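Long-range contact in peptidase M16 inactive domain family protein (Pseudomonas fluorescens, PDB 3GWB), which belongs to the M16 metallopeptidase family but lacks its zinc-binding HXXEH motif and so is probably a non-catalytic partner of an active subunit: residues R261-L271 / Y384-L395. Sequence-based numbering, arbitrary orientation.
Sequences RDDPDYAAVSL and YLEDFMRQSQEL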
loop_
_atom_site.group_PDB
_atom_site.type_symbol
_atom_site.label_atom_id
_atom_site.label_comp_id
_atom_site.label_asym_id
_atom_site.label_seq_id
_atom_site.Cartn_x
_atom_site.Cartn_y
_atom_site.Cartn_z
ATOM N N ARG A 261 -7.616 -7.648 -24.500
ATOM C CA ARG A 261 -8.761 -7.001 -23.873
ATOM C C ARG A 261 -10.063 -6.877 -24.662
ATOM O O ARG A 261 -11.146 -6.978 -24.079
ATOM C CB ARG A 261 -8.353 -5.618 -23.355
ATOM C CG ARG A 261 -9.420 -4.939 -22.504
ATOM C CD ARG A 261 -9.644 -5.671 -21.186
ATOM N NE ARG A 261 -10.729 -5.097 -20.391
ATOM C CZ ARG A 261 -12.023 -5.224 -20.678
ATOM N NH1 ARG A 261 -12.404 -5.907 -21.748
ATOM N NH2 ARG A 261 -12.943 -4.682 -19.883
ATOM N N ASP A 262 -9.986 -6.661 -25.971
ATOM C CA ASP A 262 -11.218 -6.515 -26.736
ATOM C C ASP A 262 -11.760 -7.804 -27.351
ATOM O O ASP A 262 -12.648 -7.761 -28.205
ATOM C CB ASP A 262 -11.038 -5.467 -27.834
ATOM C CG ASP A 262 -10.011 -5.876 -28.866
ATOM O OD1 ASP A 262 -9.474 -7.003 -28.766
ATOM O OD2 ASP A 262 -9.744 -5.065 -29.780
ATOM N N ASP A 263 -11.229 -8.947 -26.921
ATOM C CA ASP A 263 -11.689 -10.233 -27.437
ATOM C C ASP A 263 -13.143 -10.426 -27.009
ATOM O O ASP A 263 -13.495 -10.177 -25.855
ATOM C CB ASP A 263 -10.824 -11.366 -26.886
ATOM C CG ASP A 263 -11.059 -12.680 -27.607
ATOM O OD1 ASP A 263 -12.150 -13.270 -27.448
ATOM O OD2 ASP A 263 -10.150 -13.118 -28.342
ATOM N N PRO A 264 -14.004 -10.879 -27.933
ATOM C CA PRO A 264 -15.430 -11.104 -27.670
ATOM C C PRO A 264 -15.755 -12.088 -26.549
ATOM O O PRO A 264 -16.779 -11.948 -25.880
ATOM C CB PRO A 264 -15.956 -11.573 -29.023
ATOM C CG PRO A 264 -14.797 -12.305 -29.583
ATOM C CD PRO A 264 -13.648 -11.370 -29.275
ATOM N N ASP A 265 -14.893 -13.081 -26.346
ATOM C CA ASP A 265 -15.118 -14.074 -25.294
ATOM C C ASP A 265 -14.694 -13.599 -23.910
ATOM O O ASP A 265 -14.648 -14.388 -22.970
ATOM C CB ASP A 265 -14.373 -15.374 -25.606
ATOM C CG ASP A 265 -14.896 -16.057 -26.842
ATOM O OD1 ASP A 265 -16.097 -15.885 -27.144
ATOM O OD2 ASP A 265 -14.110 -16.774 -27.499
ATOM N N TYR A 266 -14.389 -12.315 -23.783
ATOM C CA TYR A 266 -13.949 -11.770 -22.504
ATOM C C TYR A 266 -14.864 -12.133 -21.336
ATOM O O TYR A 266 -14.400 -12.613 -20.301
ATOM C CB TYR A 266 -13.831 -10.247 -22.588
ATOM C CG TYR A 266 -13.298 -9.639 -21.317
ATOM C CD1 TYR A 266 -11.973 -9.832 -20.936
ATOM C CD2 TYR A 266 -14.124 -8.891 -20.478
ATOM C CE1 TYR A 266 -11.481 -9.305 -19.747
ATOM C CE2 TYR A 266 -13.645 -8.357 -19.279
ATOM C CZ TYR A 266 -12.319 -8.565 -18.924
ATOM O OH TYR A 266 -11.839 -8.034 -17.749
ATOM N N ALA A 267 -16.161 -11.897 -21.495
ATOM C CA ALA A 267 -17.111 -12.193 -20.427
ATOM C C ALA A 267 -17.141 -13.685 -20.093
ATOM O O ALA A 267 -17.205 -14.072 -18.922
ATOM C CB ALA A 267 -18.512 -11.711 -20.820
ATOM N N ALA A 268 -17.097 -14.520 -21.126
ATOM C CA ALA A 268 -17.131 -15.962 -20.935
ATOM C C ALA A 268 -15.884 -16.477 -20.221
ATOM O O ALA A 268 -15.987 -17.307 -19.323
ATOM C CB ALA A 268 -17.296 -16.667 -22.276
ATOM N N VAL A 269 -14.708 -15.983 -20.605
ATOM C CA VAL A 269 -13.470 -16.441 -19.968
ATOM C C VAL A 269 -13.304 -15.846 -18.581
ATOM O O VAL A 269 -12.654 -16.438 -17.722
ATOM C CB VAL A 269 -12.209 -16.104 -20.812
ATOM C CG1 VAL A 269 -12.329 -16.733 -22.190
ATOM C CG2 VAL A 269 -12.020 -14.604 -20.908
ATOM N N SER A 270 -13.895 -14.677 -18.359
ATOM C CA SER A 270 -13.802 -14.048 -17.049
ATOM C C SER A 270 -14.585 -14.888 -16.048
ATOM O O SER A 270 -14.116 -15.142 -14.941
ATOM C CB SER A 270 -14.365 -12.627 -17.090
ATOM O OG SER A 270 -13.636 -11.830 -18.008
ATOM N N LEU A 271 -15.773 -15.330 -16.444
ATOM C CA LEU A 271 -16.598 -16.140 -15.556
ATOM C C LEU A 271 -15.981 -17.530 -15.382
ATOM O O LEU A 271 -16.010 -18.108 -14.293
ATOM C CB LEU A 271 -18.012 -16.260 -16.119
ATOM C CG LEU A 271 -19.049 -16.814 -15.148
ATOM C CD1 LEU A 271 -19.441 -15.736 -14.126
ATOM C CD2 LEU A 271 -20.264 -17.263 -15.938
ATOM N N TYR A 384 -20.572 -1.195 -23.600
ATOM C CA TYR A 384 -19.808 -2.273 -22.984
ATOM C C TYR A 384 -20.281 -2.667 -21.586
ATOM O O TYR A 384 -20.457 -3.846 -21.288
ATOM C CB TYR A 384 -18.328 -1.901 -22.905
ATOM C CG TYR A 384 -17.497 -3.005 -22.302
ATOM C CD1 TYR A 384 -17.199 -4.154 -23.035
ATOM C CD2 TYR A 384 -17.058 -2.933 -20.981
ATOM C CE1 TYR A 384 -16.494 -5.204 -22.471
ATOM C CE2 TYR A 384 -16.348 -3.985 -20.403
ATOM C CZ TYR A 384 -16.072 -5.117 -21.156
ATOM O OH TYR A 384 -15.385 -6.171 -20.597
ATOM N N LEU A 385 -20.470 -1.678 -20.724
ATOM C CA LEU A 385 -20.902 -1.953 -19.361
ATOM C C LEU A 385 -22.177 -2.785 -19.332
ATOM O O LEU A 385 -22.206 -3.875 -18.749
ATOM C CB LEU A 385 -21.126 -0.640 -18.608
ATOM C CG LEU A 385 -19.894 0.260 -18.479
ATOM C CD1 LEU A 385 -20.272 1.541 -17.744
ATOM C CD2 LEU A 385 -18.793 -0.485 -17.741
ATOM N N GLU A 386 -23.228 -2.269 -19.964
ATOM C CA GLU A 386 -24.511 -2.959 -19.999
ATOM C C GLU A 386 -24.395 -4.332 -20.653
ATOM O O GLU A 386 -25.016 -5.293 -20.202
ATOM C CB GLU A 386 -25.552 -2.127 -20.755
ATOM C CG GLU A 386 -25.644 -0.673 -20.311
ATOM C CD GLU A 386 -24.660 0.222 -21.045
ATOM O OE1 GLU A 386 -24.771 0.327 -22.288
ATOM O OE2 GLU A 386 -23.782 0.820 -20.384
ATOM N N ASP A 387 -23.595 -4.424 -21.710
ATOM C CA ASP A 387 -23.426 -5.689 -22.411
ATOM C C ASP A 387 -22.708 -6.725 -21.557
ATOM O O ASP A 387 -23.010 -7.917 -21.636
ATOM C CB ASP A 387 -22.650 -5.491 -23.718
ATOM C CG ASP A 387 -23.323 -4.505 -24.659
ATOM O OD1 ASP A 387 -24.574 -4.470 -24.698
ATOM O OD2 ASP A 387 -22.597 -3.774 -25.370
ATOM N N PHE A 388 -21.755 -6.275 -20.749
ATOM C CA PHE A 388 -21.010 -7.192 -19.903
ATOM C C PHE A 388 -21.928 -7.900 -18.908
ATOM O O PHE A 388 -21.830 -9.113 -18.720
ATOM C CB PHE A 388 -19.903 -6.454 -19.149
ATOM C CG PHE A 388 -19.056 -7.355 -18.309
ATOM C CD1 PHE A 388 -18.072 -8.150 -18.892
ATOM C CD2 PHE A 388 -19.280 -7.459 -16.941
ATOM C CE1 PHE A 388 -17.331 -9.043 -18.122
ATOM C CE2 PHE A 388 -18.547 -8.348 -16.164
ATOM C CZ PHE A 388 -17.569 -9.141 -16.753
HETATM N N MSE A 389 -22.815 -7.142 -18.272
HETATM C CA MSE A 389 -23.752 -7.712 -17.303
HETATM C C MSE A 389 -24.714 -8.680 -17.961
HETATM O O MSE A 389 -24.881 -9.808 -17.506
HETATM C CB MSE A 389 -24.569 -6.616 -16.624
HETATM C CG MSE A 389 -23.950 -6.064 -15.361
HETATM SE SE MSE A 389 -22.374 -5.287 -15.673
HETATM C CE MSE A 389 -21.703 -5.149 -13.989
ATOM N N ARG A 390 -25.356 -8.225 -19.028
ATOM C CA ARG A 390 -26.314 -9.050 -19.745
ATOM C C ARG A 390 -25.675 -10.373 -20.152
ATOM O O ARG A 390 -26.153 -11.441 -19.773
ATOM C CB ARG A 390 -26.821 -8.314 -20.990
ATOM C CG ARG A 390 -27.992 -9.004 -21.675
ATOM C CD ARG A 390 -28.458 -8.260 -22.924
ATOM N NE ARG A 390 -27.442 -8.251 -23.973
ATOM C CZ ARG A 390 -26.733 -7.182 -24.318
ATOM N NH1 ARG A 390 -26.930 -6.026 -23.698
ATOM N NH2 ARG A 390 -25.824 -7.273 -25.280
ATOM N N GLN A 391 -24.587 -10.289 -20.912
ATOM C CA GLN A 391 -23.882 -11.471 -21.388
ATOM C C GLN A 391 -23.425 -12.396 -20.265
ATOM O O GLN A 391 -23.623 -13.610 -20.339
ATOM C CB GLN A 391 -22.679 -11.060 -22.243
ATOM C CG GLN A 391 -23.059 -10.404 -23.562
ATOM C CD GLN A 391 -21.849 -10.019 -24.395
ATOM O OE1 GLN A 391 -20.952 -10.834 -24.627
ATOM N NE2 GLN A 391 -21.824 -8.774 -24.858
ATOM N N SER A 392 -22.816 -11.827 -19.229
ATOM C CA SER A 392 -22.341 -12.627 -18.106
ATOM C C SER A 392 -23.457 -13.465 -17.494
ATOM O O SER A 392 -23.346 -14.689 -17.401
ATOM C CB SER A 392 -21.730 -11.729 -17.028
ATOM O OG SER A 392 -20.496 -11.181 -17.461
ATOM N N GLN A 393 -24.530 -12.801 -17.079
ATOM C CA GLN A 393 -25.665 -13.483 -16.468
ATOM C C GLN A 393 -26.339 -14.507 -17.388
ATOM O O GLN A 393 -27.088 -15.358 -16.921
ATOM C CB GLN A 393 -26.707 -12.460 -16.004
ATOM C CG GLN A 393 -26.230 -11.516 -14.908
ATOM C CD GLN A 393 -25.757 -12.247 -13.665
ATOM O OE1 GLN A 393 -26.454 -13.117 -13.140
ATOM N NE2 GLN A 393 -24.570 -11.891 -13.182
ATOM N N GLU A 394 -26.070 -14.435 -18.688
ATOM C CA GLU A 394 -26.691 -15.355 -19.635
ATOM C C GLU A 394 -25.840 -16.531 -20.115
ATOM O O GLU A 394 -26.338 -17.419 -20.815
ATOM C CB GLU A 394 -27.210 -14.568 -20.839
ATOM C CG GLU A 394 -28.500 -13.815 -20.537
ATOM C CD GLU A 394 -28.928 -12.889 -21.658
ATOM O OE1 GLU A 394 -28.814 -13.282 -22.841
ATOM O OE2 GLU A 394 -29.393 -11.768 -21.351
ATOM N N LEU A 395 -24.565 -16.545 -19.739
ATOM C CA LEU A 395 -23.672 -17.622 -20.152
ATOM C C LEU A 395 -24.117 -18.994 -19.654
ATOM O O LEU A 395 -24.658 -19.126 -18.556
ATOM C CB LEU A 395 -22.252 -17.347 -19.653
ATOM C CG LEU A 395 -21.552 -16.160 -20.310
ATOM C CD1 LEU A 395 -20.255 -15.855 -19.579
ATOM C CD2 LEU A 395 -21.291 -16.481 -21.780
HETATM O O HOH W 1 -18.271 -12.494 -16.671
#
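R261 grips the phenol oxygen of Y384 with both terminal nitrogens: NH2 donates to OH at 2.9 Å, tilted 19° from the guanidinium plane, while the bond from NH1 is weak. The same guanidinium lies over the Y266 ring, NH1 standing 3.6 Å above the ring centre, on the face opposite S270 OG. Exchanging R261 for an alanine would probably leave Y384 OH without these donors and strip one face of the Y266 ring. A second polar link is water-mediated, the water donating to A267 O and to S392 OG, which itself donates to F388 O.

Apolar packing fills the rest. With CG anti to the backbone N (chi1 -177°), F388 brings CE1 to 3.9 Å from both Y266 CE2 and A267 CA. At the far end L395 CD1 presses on A268 CA at 3.4 Å, tighter than usual, and also meets L271 CD2 at 3.9 Å. Small A267 allows close approach, its CA 5.7 Å from that of S392. Segments 266-271 and 384-394 thus pack with axes 9.2 Å apart, crossing at -55°: a helix-helix interface, bordered by helix 344-356, in the C-terminal alpha/beta half, whose mixed sheet includes strands 239-244 and 414-419.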